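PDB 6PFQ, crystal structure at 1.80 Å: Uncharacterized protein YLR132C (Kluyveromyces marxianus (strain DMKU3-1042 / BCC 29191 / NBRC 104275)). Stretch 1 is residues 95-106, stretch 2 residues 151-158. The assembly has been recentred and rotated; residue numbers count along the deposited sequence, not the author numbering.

Stretch 1, residues 95-106: PVALSGGWLVYE
Stretch 2, residues 151-158: NNLHVSFG

The two stretches meet mainly through side chains, in a small contact made of an apolar cluster, an aromatic stack and one bridging water, with no clear direct hydrogen bond across them. Together they bury 382 Å².

Stretch 1 enters as a strand at Pro-95 and Val-96, and a weakly bonded strand lies at about Leu-98 to Ser-99. The chain turns a corner at Gly-100 and Gly-101, then runs as a strand to Glu-106. Gly-100 has phi/psi 88/-164, where a CB would jam against the carbonyl O of the preceding residue; this alone calls for glycine. Gly-101 is at -101/-174. Stretch 2 begins as loop and is a strand from His-154 to Gly-158. Most of its strand is extended, with Val-155 at -114/128, but Phe-157 sits at -113/-25. Neither arm of stretch 1 runs parallel or antiparallel to the stretch 2 strand; both pass across it. The backbones stay well apart. The nearest CA pairs are Leu-98 CA to His-154 CA at 7.7 Å and Tyr-105 CA to Ser-156 CA at 8.5 Å. Such spacing leaves room for side chains between the chains.

Residues on both arms of the corner reach stretch 2. Val-96, Leu-98 and Tyr-105 point toward it, while Ala-97 and Val-104 point away. Trp-102 leaves its backbone sideways, but the end of its ring comes nearer.

Leu-98 links two residues of stretch 2. It is m at chi1 (-53°) and t at chi2 (160°). Its CD2 lies 3.7 Å from Val-155 CG2, and its CD1 lies 3.4 Å from Phe-157 CZ, at the edge of the Phe-157 ring. Val-155 is t. Val-96, also t, adds a looser contact, CG1 to Val-155 CG2 at 4.4 Å. Phe-157 points toward stretch 1, with chi1 -66° (m) and chi2 -82°. Its CD2 is 4.1 Å from Trp-102 CZ3 and lies at the edge of the indole, near its plane. Trp-102 has chi1 -71° (m) and chi2 124°. Its NE1 is hydrogen-bonded elsewhere in the structure. These four apolar pairings are van der Waals contacts among buried residues, and they keep hydrocarbon surface away from solvent.

Tyr-105 and His-154 form the aromatic part. Tyr-105 has chi1 -73° (m) and chi2 -74°; His-154 has chi1 64° (p) and chi2 -81°. Their rings stack face to face, with centroids 4.2 Å apart and planes at 26°. The closest atoms are Tyr-105 CE2 and His-154 CG, at 3.5 Å. A bond within stretch 2 helps hold the imidazole: His-154 ND1 donates to Asn-152 O at 2.8 Å, with a nearly straight angle of 167°. ND1 therefore carries a proton.

The phenol end of Tyr-105 reaches the loop before the strand. Tyr-105 OH is 3.5 Å from Asn-152 CB; Asn-152 is p at chi1 (57°). Water 1 completes the join. It lies 2.7 Å from Tyr-105 OH and donates to Leu-153 O at 2.9 Å. A polar bridge thus borders the stacked rings, and Tyr-105 and His-154 are both partly exposed.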

# COMPACT_ATOMS: atom_id res chain seq x y z
N PRO A 95 -13.26 6.88 -4.01
CA PRO A 95 -12.38 7.93 -3.49
C PRO A 95 -11.29 7.30 -2.65
O PRO A 95 -11.48 6.26 -2.00
CB PRO A 95 -13.33 8.77 -2.63
CG PRO A 95 -14.34 7.75 -2.12
CD PRO A 95 -14.49 6.70 -3.20
N VAL A 96 -10.11 7.91 -2.69
CA VAL A 96 -9.03 7.52 -1.80
C VAL A 96 -8.59 8.74 -1.01
O VAL A 96 -8.11 9.74 -1.58
CB VAL A 96 -7.84 6.90 -2.56
CG1 VAL A 96 -6.75 6.54 -1.58
CG2 VAL A 96 -8.28 5.63 -3.27
N ALA A 97 -8.69 8.65 0.30
CA ALA A 97 -8.23 9.70 1.20
C ALA A 97 -7.76 9.00 2.46
O ALA A 97 -8.04 7.81 2.65
CB ALA A 97 -9.33 10.74 1.51
N LEU A 98 -6.98 9.71 3.26
CA LEU A 98 -6.26 9.10 4.38
C LEU A 98 -6.70 9.69 5.71
O LEU A 98 -7.17 10.83 5.78
CB LEU A 98 -4.76 9.30 4.20
CG LEU A 98 -4.37 8.79 2.78
CD1 LEU A 98 -3.06 9.39 2.38
CD2 LEU A 98 -4.39 7.24 2.74
N SER A 99 -6.54 8.91 6.77
CA SER A 99 -6.93 9.41 8.08
C SER A 99 -5.93 8.89 9.10
O SER A 99 -5.32 7.82 8.90
CB SER A 99 -8.36 8.90 8.36
OG SER A 99 -8.68 9.10 9.68
N GLY A 100 -5.72 9.65 10.18
CA GLY A 100 -4.94 9.10 11.28
C GLY A 100 -3.46 9.36 11.10
O GLY A 100 -3.04 10.22 10.33
N GLY A 101 -2.65 8.63 11.87
CA GLY A 101 -1.23 8.89 11.97
C GLY A 101 -0.38 7.93 11.13
O GLY A 101 -0.88 7.10 10.36
N TRP A 102 0.92 8.07 11.30
CA TRP A 102 1.85 7.18 10.61
C TRP A 102 1.69 5.75 11.09
O TRP A 102 1.52 5.50 12.29
CB TRP A 102 3.30 7.60 10.88
CG TRP A 102 3.73 8.84 10.24
CD1 TRP A 102 4.27 9.93 10.90
CD2 TRP A 102 3.74 9.17 8.83
NE1 TRP A 102 4.60 10.89 9.99
CE2 TRP A 102 4.29 10.47 8.72
CE3 TRP A 102 3.34 8.51 7.66
CZ2 TRP A 102 4.45 11.12 7.48
CZ3 TRP A 102 3.52 9.14 6.42
CH2 TRP A 102 4.07 10.44 6.35
N LEU A 103 1.79 4.82 10.13
CA LEU A 103 1.86 3.39 10.40
C LEU A 103 3.16 2.86 9.80
O LEU A 103 3.69 3.44 8.86
CB LEU A 103 0.68 2.67 9.79
CG LEU A 103 -0.69 3.30 10.11
CD1 LEU A 103 -1.75 2.59 9.30
CD2 LEU A 103 -0.99 3.11 11.59
N VAL A 104 3.68 1.76 10.35
CA VAL A 104 4.82 1.10 9.71
C VAL A 104 4.44 -0.35 9.49
O VAL A 104 4.07 -1.04 10.46
CB VAL A 104 6.13 1.21 10.51
CG1 VAL A 104 7.27 0.53 9.70
CG2 VAL A 104 6.48 2.72 10.79
N TYR A 105 4.41 -0.76 8.22
CA TYR A 105 4.09 -2.14 7.83
C TYR A 105 5.34 -2.83 7.29
O TYR A 105 6.05 -2.26 6.48
CB TYR A 105 3.04 -2.17 6.72
CG TYR A 105 1.63 -1.83 7.18
CD1 TYR A 105 0.88 -2.75 7.91
CD2 TYR A 105 1.05 -0.60 6.88
CE1 TYR A 105 -0.44 -2.46 8.32
CE2 TYR A 105 -0.26 -0.30 7.28
CZ TYR A 105 -0.98 -1.22 8.00
OH TYR A 105 -2.25 -0.93 8.39
N GLU A 106 5.55 -4.09 7.68
CA GLU A 106 6.66 -4.89 7.16
C GLU A 106 6.23 -5.70 5.95
O GLU A 106 5.06 -6.09 5.83
CB GLU A 106 7.17 -5.82 8.24
CG GLU A 106 7.91 -5.09 9.28
CD GLU A 106 8.56 -6.04 10.25
OE1 GLU A 106 7.89 -7.00 10.66
OE2 GLU A 106 9.73 -5.81 10.58
N ASN A 151 -9.38 -3.68 7.80
CA ASN A 151 -8.67 -3.19 8.96
C ASN A 151 -7.30 -2.62 8.62
O ASN A 151 -6.76 -1.87 9.44
CB ASN A 151 -8.49 -4.33 9.96
CG ASN A 151 -7.55 -5.41 9.45
OD1 ASN A 151 -7.64 -5.82 8.29
ND2 ASN A 151 -6.65 -5.88 10.31
N ASN A 152 -6.71 -2.96 7.46
CA ASN A 152 -5.35 -2.47 7.23
C ASN A 152 -5.17 -1.78 5.88
O ASN A 152 -4.04 -1.58 5.47
CB ASN A 152 -4.29 -3.58 7.39
CG ASN A 152 -4.55 -4.80 6.47
OD1 ASN A 152 -5.05 -4.66 5.33
ND2 ASN A 152 -4.19 -5.99 6.96
N LEU A 153 -6.25 -1.36 5.21
CA LEU A 153 -6.07 -0.60 3.97
C LEU A 153 -5.22 0.62 4.23
O LEU A 153 -5.48 1.35 5.19
CB LEU A 153 -7.41 -0.14 3.40
CG LEU A 153 -8.28 -1.30 2.86
CD1 LEU A 153 -9.69 -0.72 2.52
CD2 LEU A 153 -7.60 -1.93 1.63
N HIS A 154 -4.23 0.87 3.37
CA HIS A 154 -3.32 1.99 3.59
C HIS A 154 -2.68 2.42 2.27
O HIS A 154 -2.75 1.72 1.27
CB HIS A 154 -2.22 1.60 4.59
CG HIS A 154 -1.33 0.50 4.08
ND1 HIS A 154 -1.68 -0.84 4.15
CD2 HIS A 154 -0.10 0.54 3.51
CE1 HIS A 154 -0.69 -1.58 3.66
NE2 HIS A 154 0.27 -0.76 3.25
N VAL A 155 -2.04 3.60 2.30
CA VAL A 155 -1.09 4.00 1.25
C VAL A 155 0.29 4.09 1.88
O VAL A 155 0.45 4.80 2.87
CB VAL A 155 -1.45 5.36 0.64
CG1 VAL A 155 -0.31 5.82 -0.35
CG2 VAL A 155 -2.86 5.29 -0.00
N SER A 156 1.29 3.42 1.28
CA SER A 156 2.66 3.57 1.72
C SER A 156 3.34 4.71 0.97
O SER A 156 3.18 4.87 -0.25
CB SER A 156 3.46 2.28 1.52
OG SER A 156 3.01 1.31 2.45
N PHE A 157 4.11 5.51 1.71
CA PHE A 157 4.78 6.68 1.14
C PHE A 157 6.29 6.56 1.10
O PHE A 157 6.94 7.25 0.30
CB PHE A 157 4.40 7.94 1.94
CG PHE A 157 2.94 8.30 1.80
CD1 PHE A 157 2.49 8.99 0.69
CD2 PHE A 157 2.02 7.89 2.77
CE1 PHE A 157 1.14 9.32 0.54
CE2 PHE A 157 0.67 8.20 2.62
CZ PHE A 157 0.22 8.89 1.50
N GLY A 158 6.87 5.75 1.97
CA GLY A 158 8.32 5.61 2.00
C GLY A 158 8.66 4.21 2.45
O GLY A 158 7.81 3.50 2.98
O HOH W 1 -4.20 0.85 7.78